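Local structure of gingipain R (Porphyromonas gingivalis, 1CVR) at residues R34-E39 with D341-V346; Y131-T136 with T424-V429; V356-N361 with Q367-A372; G390-K395 with A399-N404. The protein cleaves peptide bonds on the carboxyl side of arginine residues, acting as a bacterial cysteine proteinase with a caspase-like fold. All blocks are in the same frame, centred on the assembly; numbering follows the deposited sequence.

Contact 1 lies nearest the centre of the chain, where the end of helix 25-33 meets the loop 341-346. Contact 2, about 15 Å away between centres, joins helix 118-133 to strand 425-431 and ties the proteinase part to the Ig-like domain. The two meet through Glu132, which binds Arg34 and the backbone of Leu345; Gly35 of contact 1 packs on Thr391 of contact 4, a second such tie. Contacts 3 and 4 lie within the Ig-like domain, centres about 10 Å apart: they share a three-stranded sheet, which contact 4 joins to the five-stranded sheet holding strand 425-431. Contacts 1 and 2 interleave along the chain; 3 and 4 follow in series within the loop contact 2 closes.

Contact 1. Residues R34-E39 with D341-V346; sequences RGLRTE and DPSLLV
Arg34 and Leu36 face Ser343 and Leu345 across backbones that do not pair: the CA atoms of Leu36 and Ser343 stay 8.7 Å apart, so side chains must bridge the gap. Residues 34-39 leave helix 25-33 and enter strand 37-42, whereas 341-346 opens with a type I beta turn from Asp341 to Leu344. The long arm of Arg34, bent at chi2 (149°), lays its guanidinium against Leu345, whose CD1 sits over the centre of one face, 3.8 Å above the plane. The edge of the same group turns to Ser343: Arg34 NH2 lies 3.0 Å from Ser343 O, and one water accepts from Arg34 NH1 at 3.2 Å and donates to Ser343 O. NE makes a salt bridge with Glu132, which helps fix the rotation of this buried charge. Alongside, the methyl CD2 of Leu36 packs against Ser343 CB at 3.5 Å, an apolar patch beside the polar cluster. Serine suits the spot because its OG adds a second bond to Asp341 OD1, at 2.7 Å, beside the one from its backbone N at 2.8 Å, both from one face of the carboxylate; the N-H bond makes an Asx turn. Asp341 OD2 is held by Lys31. Gly35, with positive phi, completes a Schellman motif that ends the helix and leads the chain into strand 37-42, within the beta-alpha-beta crossover that links strand 11-16 to its parallel neighbour.

Contact 2. Residues Y131-T136 with T424-V429; sequences YERNIT and TVIKDV
Arg133 and Thr424 bring their CA atoms within 5.7 Å where the last turn of helix 118-133 meets the start of strand 425-431. Thr424 carries the contact. With OG1 anti to its own carbonyl carbon (chi1 -64°), the hydroxyl reaches the helix end and donates to Glu132 O at 2.8 Å, lying in the carbonyl plane with a C=O...OG1 angle of 159°. Carbonyls in the last turn of a helix lack the usual amide partner further along, and a short hydroxyl side chain is well suited to supply one. Threonine also sets its CB 3.6 Å from Arg133 O. Two waters extend the grip: one donates to Ile135 O at 2.7 Å and accepts from Thr424 N, while the other donates to Arg133 O at 2.8 Å and to Thr424 O at 2.7 Å, so backbone groups on both segments are linked through solvent. Further out, the CD1 methyl of Ile426 rests on the aliphatic part of Arg133, 3.9 Å from both CG and CD, where the two side chains meet at a slant; the guanidinium beyond bends back to Asn134 OD1 through two weak bonds. Glu132 sends its carboxylate the other way, to Trp30 and Lys31 of helix 25-33. The hydroxyl thus binds a carbonyl of the last helical turn, and the seam as a whole is a partly hydrated interface between the caspase-like proteinase part and the Ig-like domain that follows it.

Contact 3. Residues V356-N361 with Q367-A372; sequences VTAPAN and QTFEVA
Thr357 and Ala372 form the tight end of this contact, an antiparallel hydrogen-bonded pair. Thr357 N donates to Ala372 O at 2.8 Å and Ala372 N returns a bond to Thr357 O at 2.9 Å, both nearly straight, at 167° and 164°. On the sheet face away from the Thr357 and Ala372 side chains, Val356 CG1 meets Val371 CG1 at 3.8 Å, and the Ala358 methyl sits 4.1 Å from the same Val371 atom; beta-branched valines and a single methyl suit this closely filled face. Beyond Ala358 the segments part, and proline, which has no N-H to offer a neighbouring strand, suits the departure. Pro359 still touches, its CD 3.6 Å from Phe369 CZ and 3.4 Å from Glu370 O. The ring of Phe369, with CG anti to the backbone N (chi1 -173°), bridges the widening gap and presents its edge to Asn361 O. Though its backbone is tightly paired, the Thr357 side chain lies toward solvent, like Glu370 and Pro359, whereas Phe369 and Val371 are buried. Strand 368-373 is central in a three-stranded antiparallel sheet, between 356-357 and 398-402, while Val356 and Phe369 pack against strand 425-431 of the Ig-like domain's second sheet.

Contact 4. Residues G390-K395 with A399-N404; sequences GTAIVK and AIIKLN
Ala392 and Ile401 stand at the middle of two strands, 390-393 and 399-402, that run at 155° to each other with axes 5.3 Å apart at closest approach. The methyl of Ala392 points across at the other strand, its CB 3.5 Å from Ile400 O and 4.1 Å from Ile401 CG1. A methyl is small enough to fit between the strands, against the Ile400 carbonyl. Ile401 divides its two branches between two residues of the other strand: CG1, anti to its carbonyl carbon (chi1 -56°), lies beside Ala392, while the methyl Ile401 CG2 presses on the backbone at Gly390 C, 3.4 Å away. Glycine belongs at that point because its bare CA lies close to both this methyl and Lys402 O, in a place where a CB would collide with each. At the other end the Val394 CG2 methyl meets the methyl of Ala399, CB to CG2 3.9 Å, a small buried apolar pair. The polar edges are joined through water. One water donates to Thr391 O at 2.7 Å and accepts from Lys402 N at 2.9 Å, a second accepts from Thr391 N and donates to Lys402 O, and a third connects Ile393 O with Ile400 N. The CB of Thr391 points away from the other strand, and its OG1 bonds to Thr381 OG1. Thus two edge strands, 387-393 of the five-stranded sheet and 398-402 of the three-stranded one, are stitched by solvent rather than by direct backbone bonds, where the two sheets come edge to edge, consistent with the beta-sandwich of an Ig-like domain.

Contact 1. Residues R34-E39 with D341-V346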
loop_
_atom_site.group_PDB
_atom_site.type_symbol
_atom_site.label_atom_id
_atom_site.label_comp_id
_atom_site.label_asym_id
_atom_site.label_seq_id
_atom_site.Cartn_x
_atom_site.Cartn_y
_atom_site.Cartn_z
ATOM N N ARG A 34 5.825 9.921 11.148
ATOM C CA ARG A 34 4.839 9.043 11.766
ATOM C C ARG A 34 5.435 7.779 12.354
ATOM O O ARG A 34 4.720 6.857 12.692
ATOM C CB ARG A 34 3.715 8.660 10.792
ATOM C CG ARG A 34 4.090 7.728 9.624
ATOM C CD ARG A 34 2.835 6.906 9.309
ATOM N NE ARG A 34 2.845 6.071 8.108
ATOM C CZ ARG A 34 3.293 4.822 8.016
ATOM N NH1 ARG A 34 3.807 4.185 9.060
ATOM N NH2 ARG A 34 3.138 4.171 6.872
ATOM N N GLY A 35 6.755 7.719 12.446
ATOM C CA GLY A 35 7.364 6.559 13.071
ATOM C C GLY A 35 7.901 5.422 12.229
ATOM O O GLY A 35 8.162 4.354 12.777
ATOM N N LEU A 36 8.052 5.616 10.922
ATOM C CA LEU A 36 8.618 4.562 10.085
ATOM C C LEU A 36 9.986 5.052 9.605
ATOM O O LEU A 36 10.077 5.905 8.724
ATOM C CB LEU A 36 7.702 4.243 8.885
ATOM C CG LEU A 36 8.215 3.173 7.896
ATOM C CD1 LEU A 36 8.419 1.822 8.599
ATOM C CD2 LEU A 36 7.209 3.010 6.770
ATOM N N ARG A 37 11.047 4.548 10.235
ATOM C CA ARG A 37 12.402 4.928 9.867
ATOM C C ARG A 37 12.568 4.704 8.378
ATOM O O ARG A 37 12.435 3.581 7.887
ATOM C CB ARG A 37 13.420 4.090 10.638
ATOM C CG ARG A 37 13.431 4.350 12.132
ATOM C CD ARG A 37 14.505 3.499 12.778
ATOM N NE ARG A 37 14.198 2.081 12.655
ATOM C CZ ARG A 37 15.118 1.122 12.596
ATOM N NH1 ARG A 37 16.410 1.431 12.643
ATOM N NH2 ARG A 37 14.750 -0.150 12.508
ATOM N N THR A 38 12.865 5.779 7.664
ATOM C CA THR A 38 13.000 5.719 6.213
ATOM C C THR A 38 14.275 6.383 5.725
ATOM O O THR A 38 14.596 7.503 6.131
ATOM C CB THR A 38 11.796 6.401 5.541
ATOM O OG1 THR A 38 10.599 5.757 5.978
ATOM C CG2 THR A 38 11.890 6.302 4.026
ATOM N N GLU A 39 14.983 5.679 4.845
ATOM C CA GLU A 39 16.240 6.144 4.273
ATOM C C GLU A 39 16.096 6.166 2.760
ATOM O O GLU A 39 15.254 5.474 2.201
ATOM C CB GLU A 39 17.370 5.170 4.625
ATOM C CG GLU A 39 17.460 4.839 6.095
ATOM C CD GLU A 39 18.578 3.861 6.398
ATOM O OE1 GLU A 39 18.586 2.761 5.808
ATOM O OE2 GLU A 39 19.446 4.196 7.231
ATOM N N ASP A 341 2.571 2.840 -2.331
ATOM C CA ASP A 341 3.409 2.703 -1.147
ATOM C C ASP A 341 3.114 1.386 -0.416
ATOM O O ASP A 341 2.005 1.178 0.083
ATOM C CB ASP A 341 3.118 3.904 -0.243
ATOM C CG ASP A 341 3.907 3.895 1.048
ATOM O OD1 ASP A 341 4.742 2.994 1.280
ATOM O OD2 ASP A 341 3.679 4.822 1.843
ATOM N N PRO A 342 4.107 0.481 -0.339
ATOM C CA PRO A 342 3.901 -0.800 0.335
ATOM C C PRO A 342 3.683 -0.656 1.833
ATOM O O PRO A 342 3.153 -1.565 2.456
ATOM C CB PRO A 342 5.182 -1.569 -0.003
ATOM C CG PRO A 342 6.199 -0.473 -0.032
ATOM C CD PRO A 342 5.476 0.557 -0.877
ATOM N N SER A 343 4.072 0.487 2.396
ATOM C CA SER A 343 3.914 0.718 3.833
ATOM C C SER A 343 2.611 1.437 4.136
ATOM O O SER A 343 2.316 1.733 5.284
ATOM C CB SER A 343 5.067 1.566 4.378
ATOM O OG SER A 343 4.927 2.935 4.023
ATOM N N LEU A 344 1.819 1.702 3.107
ATOM C CA LEU A 344 0.566 2.430 3.287
ATOM C C LEU A 344 -0.359 1.854 4.370
ATOM O O LEU A 344 -0.753 0.699 4.288
ATOM C CB LEU A 344 -0.202 2.481 1.961
ATOM C CG LEU A 344 -1.537 3.239 2.018
ATOM C CD1 LEU A 344 -1.274 4.754 1.998
ATOM C CD2 LEU A 344 -2.400 2.841 0.825
ATOM N N LEU A 345 -0.717 2.665 5.370
ATOM C CA LEU A 345 -1.640 2.208 6.418
ATOM C C LEU A 345 -3.052 2.281 5.833
ATOM O O LEU A 345 -3.588 3.362 5.645
ATOM C CB LEU A 345 -1.549 3.125 7.655
ATOM C CG LEU A 345 -0.208 3.089 8.402
ATOM C CD1 LEU A 345 -0.174 4.145 9.514
ATOM C CD2 LEU A 345 -0.014 1.691 8.977
ATOM N N VAL A 346 -3.661 1.139 5.552
ATOM C CA VAL A 346 -4.986 1.155 4.946
ATOM C C VAL A 346 -6.094 1.624 5.882
ATOM O O VAL A 346 -5.982 1.516 7.108
ATOM C CB VAL A 346 -5.362 -0.230 4.400
ATOM C CG1 VAL A 346 -4.340 -0.664 3.321
ATOM C CG2 VAL A 346 -5.399 -1.248 5.544
HETATM O O HOH W 1 3.895 1.144 8.061
#

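Contact 2. Residues Y131-T136 with T424-V429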
loop_
_atom_site.group_PDB
_atom_site.type_symbol
_atom_site.label_atom_id
_atom_site.label_comp_id
_atom_site.label_asym_id
_atom_site.label_seq_id
_atom_site.Cartn_x
_atom_site.Cartn_y
_atom_site.Cartn_z
ATOM N N TYR A 131 -3.728 10.669 2.579
ATOM C CA TYR A 131 -4.432 9.478 3.074
ATOM C C TYR A 131 -4.062 9.088 4.505
ATOM O O TYR A 131 -4.936 8.729 5.302
ATOM C CB TYR A 131 -4.152 8.302 2.125
ATOM C CG TYR A 131 -5.030 7.078 2.295
ATOM C CD1 TYR A 131 -4.625 6.009 3.098
ATOM C CD2 TYR A 131 -6.237 6.962 1.594
ATOM C CE1 TYR A 131 -5.379 4.857 3.196
ATOM C CE2 TYR A 131 -7.013 5.805 1.685
ATOM C CZ TYR A 131 -6.574 4.751 2.487
ATOM O OH TYR A 131 -7.309 3.591 2.580
ATOM N N GLU A 132 -2.778 9.157 4.833
ATOM C CA GLU A 132 -2.352 8.791 6.176
ATOM C C GLU A 132 -2.437 9.948 7.174
ATOM O O GLU A 132 -2.688 9.739 8.364
ATOM C CB GLU A 132 -0.910 8.267 6.159
ATOM C CG GLU A 132 -0.652 7.127 5.184
ATOM C CD GLU A 132 0.672 6.416 5.440
ATOM O OE1 GLU A 132 1.687 7.104 5.669
ATOM O OE2 GLU A 132 0.700 5.174 5.399
ATOM N N ARG A 133 -2.244 11.167 6.687
ATOM C CA ARG A 133 -2.238 12.333 7.561
ATOM C C ARG A 133 -3.506 13.158 7.677
ATOM O O ARG A 133 -3.881 13.564 8.775
ATOM C CB ARG A 133 -1.121 13.288 7.130
ATOM C CG ARG A 133 -0.846 14.430 8.105
ATOM C CD ARG A 133 0.324 15.276 7.625
ATOM N NE ARG A 133 -0.039 15.972 6.399
ATOM C CZ ARG A 133 0.809 16.630 5.615
ATOM N NH1 ARG A 133 2.101 16.686 5.924
ATOM N NH2 ARG A 133 0.356 17.246 4.525
ATOM N N ASN A 134 -4.168 13.379 6.549
ATOM C CA ASN A 134 -5.314 14.277 6.499
ATOM C C ASN A 134 -6.765 13.785 6.413
ATOM O O ASN A 134 -7.666 14.598 6.222
ATOM C CB ASN A 134 -5.019 15.265 5.371
ATOM C CG ASN A 134 -3.729 16.054 5.622
ATOM O OD1 ASN A 134 -2.971 16.351 4.704
ATOM N ND2 ASN A 134 -3.495 16.410 6.874
ATOM N N ILE A 135 -7.006 12.485 6.562
ATOM C CA ILE A 135 -8.375 11.965 6.514
ATOM C C ILE A 135 -9.087 12.297 7.836
ATOM O O ILE A 135 -8.533 12.087 8.914
ATOM C CB ILE A 135 -8.381 10.430 6.291
ATOM C CG1 ILE A 135 -7.816 10.103 4.906
ATOM C CG2 ILE A 135 -9.793 9.869 6.458
ATOM C CD1 ILE A 135 -8.567 10.758 3.778
ATOM N N THR A 136 -10.311 12.813 7.746
ATOM C CA THR A 136 -11.084 13.186 8.936
ATOM C C THR A 136 -12.428 12.440 9.042
ATOM O O THR A 136 -12.770 11.609 8.187
ATOM C CB THR A 136 -11.394 14.685 8.937
ATOM O OG1 THR A 136 -12.427 14.951 7.985
ATOM C CG2 THR A 136 -10.175 15.482 8.533
ATOM N N THR A 424 -5.551 11.149 12.421
ATOM C CA THR A 424 -4.201 11.441 12.872
ATOM C C THR A 424 -4.124 12.724 13.684
ATOM O O THR A 424 -4.674 13.752 13.290
ATOM C CB THR A 424 -3.235 11.551 11.686
ATOM O OG1 THR A 424 -3.164 10.278 11.038
ATOM C CG2 THR A 424 -1.825 11.969 12.174
ATOM N N VAL A 425 -3.432 12.638 14.819
ATOM C CA VAL A 425 -3.247 13.764 15.717
ATOM C C VAL A 425 -1.819 14.284 15.602
ATOM O O VAL A 425 -0.858 13.506 15.604
ATOM C CB VAL A 425 -3.506 13.354 17.179
ATOM C CG1 VAL A 425 -3.239 14.544 18.107
ATOM C CG2 VAL A 425 -4.947 12.868 17.342
ATOM N N ILE A 426 -1.692 15.599 15.474
ATOM C CA ILE A 426 -0.390 16.260 15.367
ATOM C C ILE A 426 -0.374 17.448 16.340
ATOM O O ILE A 426 -1.216 18.334 16.249
ATOM C CB ILE A 426 -0.138 16.773 13.921
ATOM C CG1 ILE A 426 -0.067 15.594 12.949
ATOM C CG2 ILE A 426 1.169 17.547 13.850
ATOM C CD1 ILE A 426 0.078 16.037 11.492
ATOM N N LYS A 427 0.572 17.447 17.279
ATOM C CA LYS A 427 0.684 18.520 18.264
ATOM C C LYS A 427 2.118 19.032 18.330
ATOM O O LYS A 427 3.056 18.350 17.904
ATOM C CB LYS A 427 0.292 18.012 19.655
ATOM C CG LYS A 427 -1.125 17.460 19.777
ATOM C CD LYS A 427 -1.377 16.982 21.208
ATOM C CE LYS A 427 -2.779 16.404 21.390
ATOM N NZ LYS A 427 -3.865 17.387 21.081
ATOM N N ASP A 428 2.283 20.245 18.844
ATOM C CA ASP A 428 3.610 20.818 19.007
ATOM C C ASP A 428 4.053 20.644 20.448
ATOM O O ASP A 428 3.235 20.671 21.367
ATOM C CB ASP A 428 3.632 22.306 18.654
ATOM C CG ASP A 428 3.621 22.549 17.161
ATOM O OD1 ASP A 428 2.578 22.307 16.519
ATOM O OD2 ASP A 428 4.674 22.966 16.626
ATOM N N VAL A 429 5.352 20.453 20.632
ATOM C CA VAL A 429 5.932 20.286 21.953
ATOM C C VAL A 429 7.041 21.313 22.075
ATOM O O VAL A 429 8.051 21.227 21.380
ATOM C CB VAL A 429 6.554 18.881 22.138
ATOM C CG1 VAL A 429 7.068 18.725 23.556
ATOM C CG2 VAL A 429 5.528 17.802 21.808
HETATM O O HOH W 2 -5.957 11.446 9.576
HETATM O O HOH W 3 -4.541 15.202 10.982
#

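Contact 3. Residues V356-N361 with Q367-A372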
loop_
_atom_site.group_PDB
_atom_site.type_symbol
_atom_site.label_atom_id
_atom_site.label_comp_id
_atom_site.label_asym_id
_atom_site.label_seq_id
_atom_site.Cartn_x
_atom_site.Cartn_y
_atom_site.Cartn_z
ATOM N N VAL A 356 -5.867 12.345 22.932
ATOM C CA VAL A 356 -4.436 12.367 23.208
ATOM C C VAL A 356 -4.100 13.477 24.198
ATOM O O VAL A 356 -4.397 14.647 23.959
ATOM C CB VAL A 356 -3.612 12.611 21.913
ATOM C CG1 VAL A 356 -2.139 12.796 22.251
ATOM C CG2 VAL A 356 -3.774 11.446 20.966
ATOM N N THR A 357 -3.469 13.107 25.303
ATOM C CA THR A 357 -3.089 14.088 26.304
ATOM C C THR A 357 -1.578 14.029 26.506
ATOM O O THR A 357 -1.045 13.026 26.956
ATOM C CB THR A 357 -3.788 13.809 27.649
ATOM O OG1 THR A 357 -5.201 13.681 27.440
ATOM C CG2 THR A 357 -3.551 14.962 28.611
ATOM N N ALA A 358 -0.884 15.099 26.150
ATOM C CA ALA A 358 0.559 15.133 26.334
ATOM C C ALA A 358 0.992 16.486 26.901
ATOM O O ALA A 358 0.262 17.471 26.808
ATOM C CB ALA A 358 1.268 14.874 24.996
ATOM N N PRO A 359 2.172 16.533 27.532
ATOM C CA PRO A 359 2.690 17.778 28.098
ATOM C C PRO A 359 2.863 18.793 26.974
ATOM O O PRO A 359 3.118 18.424 25.826
ATOM C CB PRO A 359 4.028 17.345 28.699
ATOM C CG PRO A 359 3.744 15.900 29.101
ATOM C CD PRO A 359 3.100 15.424 27.812
ATOM N N ALA A 360 2.719 20.070 27.289
ATOM C CA ALA A 360 2.869 21.090 26.263
ATOM C C ALA A 360 4.345 21.388 26.055
ATOM O O ALA A 360 4.745 21.925 25.021
ATOM C CB ALA A 360 2.128 22.351 26.679
ATOM N N ASN A 361 5.153 21.024 27.048
ATOM C CA ASN A 361 6.593 21.263 27.007
ATOM C C ASN A 361 7.392 20.003 27.305
ATOM O O ASN A 361 6.864 19.013 27.821
ATOM C CB ASN A 361 7.006 22.317 28.047
ATOM C CG ASN A 361 6.375 23.683 27.811
ATOM O OD1 ASN A 361 6.649 24.632 28.553
ATOM N ND2 ASN A 361 5.530 23.792 26.791
ATOM N N GLN A 367 15.047 12.438 28.522
ATOM C CA GLN A 367 15.456 11.194 27.883
ATOM C C GLN A 367 14.203 10.482 27.416
ATOM O O GLN A 367 14.252 9.634 26.523
ATOM C CB GLN A 367 16.155 10.247 28.858
ATOM C CG GLN A 367 17.451 10.720 29.459
ATOM C CD GLN A 367 18.173 9.579 30.153
ATOM O OE1 GLN A 367 17.605 8.885 31.011
ATOM N NE2 GLN A 367 19.434 9.375 29.785
ATOM N N THR A 368 13.085 10.802 28.060
ATOM C CA THR A 368 11.814 10.176 27.724
ATOM C C THR A 368 10.691 11.195 27.662
ATOM O O THR A 368 10.831 12.338 28.107
ATOM C CB THR A 368 11.409 9.120 28.765
ATOM O OG1 THR A 368 11.090 9.777 29.999
ATOM C CG2 THR A 368 12.543 8.140 28.999
ATOM N N PHE A 369 9.564 10.767 27.110
ATOM C CA PHE A 369 8.412 11.635 26.987
ATOM C C PHE A 369 7.202 10.717 27.062
ATOM O O PHE A 369 7.115 9.745 26.322
ATOM C CB PHE A 369 8.464 12.359 25.647
ATOM C CG PHE A 369 7.420 13.411 25.485
ATOM C CD1 PHE A 369 7.433 14.548 26.281
ATOM C CD2 PHE A 369 6.427 13.275 24.522
ATOM C CE1 PHE A 369 6.471 15.544 26.122
ATOM C CE2 PHE A 369 5.459 14.262 24.350
ATOM C CZ PHE A 369 5.482 15.402 25.155
ATOM N N GLU A 370 6.278 11.024 27.964
ATOM C CA GLU A 370 5.089 10.202 28.151
ATOM C C GLU A 370 3.853 10.853 27.566
ATOM O O GLU A 370 3.587 12.024 27.811
ATOM C CB GLU A 370 4.852 9.945 29.638
ATOM C CG GLU A 370 6.082 9.449 30.379
ATOM C CD GLU A 370 5.780 9.068 31.820
ATOM O OE1 GLU A 370 6.751 8.905 32.595
ATOM O OE2 GLU A 370 4.582 8.922 32.165
ATOM N N VAL A 371 3.097 10.066 26.808
ATOM C CA VAL A 371 1.878 10.527 26.156
ATOM C C VAL A 371 0.715 9.632 26.559
ATOM O O VAL A 371 0.862 8.412 26.628
ATOM C CB VAL A 371 2.021 10.467 24.616
ATOM C CG1 VAL A 371 0.758 10.954 23.953
ATOM C CG2 VAL A 371 3.203 11.302 24.178
ATOM N N ALA A 372 -0.433 10.237 26.845
ATOM C CA ALA A 372 -1.618 9.472 27.220
ATOM C C ALA A 372 -2.509 9.396 25.990
ATOM O O ALA A 372 -2.711 10.400 25.320
ATOM C CB ALA A 372 -2.360 10.163 28.364
#

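Contact 4. Residues G390-K395 with A399-N404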
loop_
_atom_site.group_PDB
_atom_site.type_symbol
_atom_site.label_atom_id
_atom_site.label_comp_id
_atom_site.label_asym_id
_atom_site.label_seq_id
_atom_site.Cartn_x
_atom_site.Cartn_y
_atom_site.Cartn_z
ATOM N N GLY A 390 12.151 9.736 18.353
ATOM C CA GLY A 390 11.726 8.631 19.187
ATOM C C GLY A 390 10.317 8.221 18.836
ATOM O O GLY A 390 9.506 9.044 18.411
ATOM N N THR A 391 10.014 6.946 19.004
ATOM C CA THR A 391 8.680 6.463 18.684
ATOM C C THR A 391 8.313 5.315 19.601
ATOM O O THR A 391 9.179 4.605 20.097
ATOM C CB THR A 391 8.580 6.016 17.192
ATOM O OG1 THR A 391 7.243 5.579 16.915
ATOM C CG2 THR A 391 9.553 4.883 16.890
ATOM N N ALA A 392 7.023 5.143 19.843
ATOM C CA ALA A 392 6.567 4.081 20.727
ATOM C C ALA A 392 5.106 3.786 20.446
ATOM O O ALA A 392 4.395 4.600 19.850
ATOM C CB ALA A 392 6.753 4.494 22.209
ATOM N N ILE A 393 4.678 2.610 20.885
ATOM C CA ILE A 393 3.318 2.139 20.702
ATOM C C ILE A 393 2.558 2.341 22.006
ATOM O O ILE A 393 3.107 2.112 23.090
ATOM C CB ILE A 393 3.346 0.637 20.307
ATOM C CG1 ILE A 393 4.008 0.502 18.928
ATOM C CG2 ILE A 393 1.944 0.033 20.357
ATOM C CD1 ILE A 393 4.186 -0.914 18.451
ATOM N N VAL A 394 1.312 2.790 21.903
ATOM C CA VAL A 394 0.489 3.014 23.082
ATOM C C VAL A 394 0.057 1.680 23.683
ATOM O O VAL A 394 -0.459 0.806 22.981
ATOM C CB VAL A 394 -0.789 3.845 22.743
ATOM C CG1 VAL A 394 -1.720 3.888 23.947
ATOM C CG2 VAL A 394 -0.406 5.269 22.350
ATOM N N LYS A 395 0.277 1.531 24.987
ATOM C CA LYS A 395 -0.097 0.319 25.711
ATOM C C LYS A 395 -0.657 0.769 27.045
ATOM O O LYS A 395 -0.129 1.699 27.647
ATOM C CB LYS A 395 1.130 -0.563 25.939
ATOM C CG LYS A 395 1.804 -1.005 24.649
ATOM C CD LYS A 395 3.067 -1.808 24.919
ATOM C CE LYS A 395 3.794 -2.156 23.620
ATOM N NZ LYS A 395 2.924 -2.940 22.700
ATOM N N ALA A 399 2.086 5.875 26.017
ATOM C CA ALA A 399 3.261 5.582 25.219
ATOM C C ALA A 399 4.446 6.230 25.903
ATOM O O ALA A 399 4.399 7.407 26.244
ATOM C CB ALA A 399 3.104 6.146 23.809
ATOM N N ILE A 400 5.502 5.455 26.127
ATOM C CA ILE A 400 6.697 5.997 26.751
ATOM C C ILE A 400 7.725 6.071 25.649
ATOM O O ILE A 400 8.325 5.073 25.287
ATOM C CB ILE A 400 7.231 5.097 27.884
ATOM C CG1 ILE A 400 6.193 5.007 29.005
ATOM C CG2 ILE A 400 8.564 5.625 28.386
ATOM C CD1 ILE A 400 5.728 6.352 29.509
ATOM N N ILE A 401 7.911 7.265 25.110
ATOM C CA ILE A 401 8.853 7.469 24.022
ATOM C C ILE A 401 10.279 7.684 24.519
ATOM O O ILE A 401 10.535 8.616 25.277
ATOM C CB ILE A 401 8.453 8.710 23.192
ATOM C CG1 ILE A 401 7.014 8.559 22.678
ATOM C CG2 ILE A 401 9.441 8.904 22.053
ATOM C CD1 ILE A 401 6.527 9.734 21.850
ATOM N N LYS A 402 11.204 6.827 24.099
ATOM C CA LYS A 402 12.603 6.998 24.487
ATOM C C LYS A 402 13.311 7.784 23.387
ATOM O O LYS A 402 13.323 7.359 22.236
ATOM C CB LYS A 402 13.288 5.646 24.662
ATOM C CG LYS A 402 12.718 4.841 25.800
ATOM C CD LYS A 402 13.500 3.563 26.028
ATOM C CE LYS A 402 13.046 2.890 27.312
ATOM N NZ LYS A 402 13.867 1.690 27.617
ATOM N N LEU A 403 13.887 8.933 23.729
ATOM C CA LEU A 403 14.579 9.738 22.728
ATOM C C LEU A 403 15.872 9.073 22.284
ATOM O O LEU A 403 16.616 8.545 23.107
ATOM C CB LEU A 403 14.869 11.141 23.266
ATOM C CG LEU A 403 13.684 12.107 23.294
ATOM C CD1 LEU A 403 12.569 11.543 24.151
ATOM C CD2 LEU A 403 14.148 13.456 23.820
ATOM N N ASN A 404 16.146 9.102 20.983
ATOM C CA ASN A 404 17.351 8.465 20.460
ATOM C C ASN A 404 18.515 9.438 20.290
ATOM O O ASN A 404 19.557 9.081 19.731
ATOM C CB ASN A 404 17.039 7.770 19.129
ATOM C CG ASN A 404 16.594 8.742 18.037
ATOM O OD1 ASN A 404 16.170 8.325 16.953
ATOM N ND2 ASN A 404 16.702 10.037 18.311
HETATM O O HOH W 4 10.782 4.520 22.310
HETATM O O HOH W 5 12.348 5.489 20.112
HETATM O O HOH W 6 5.028 2.629 25.326
#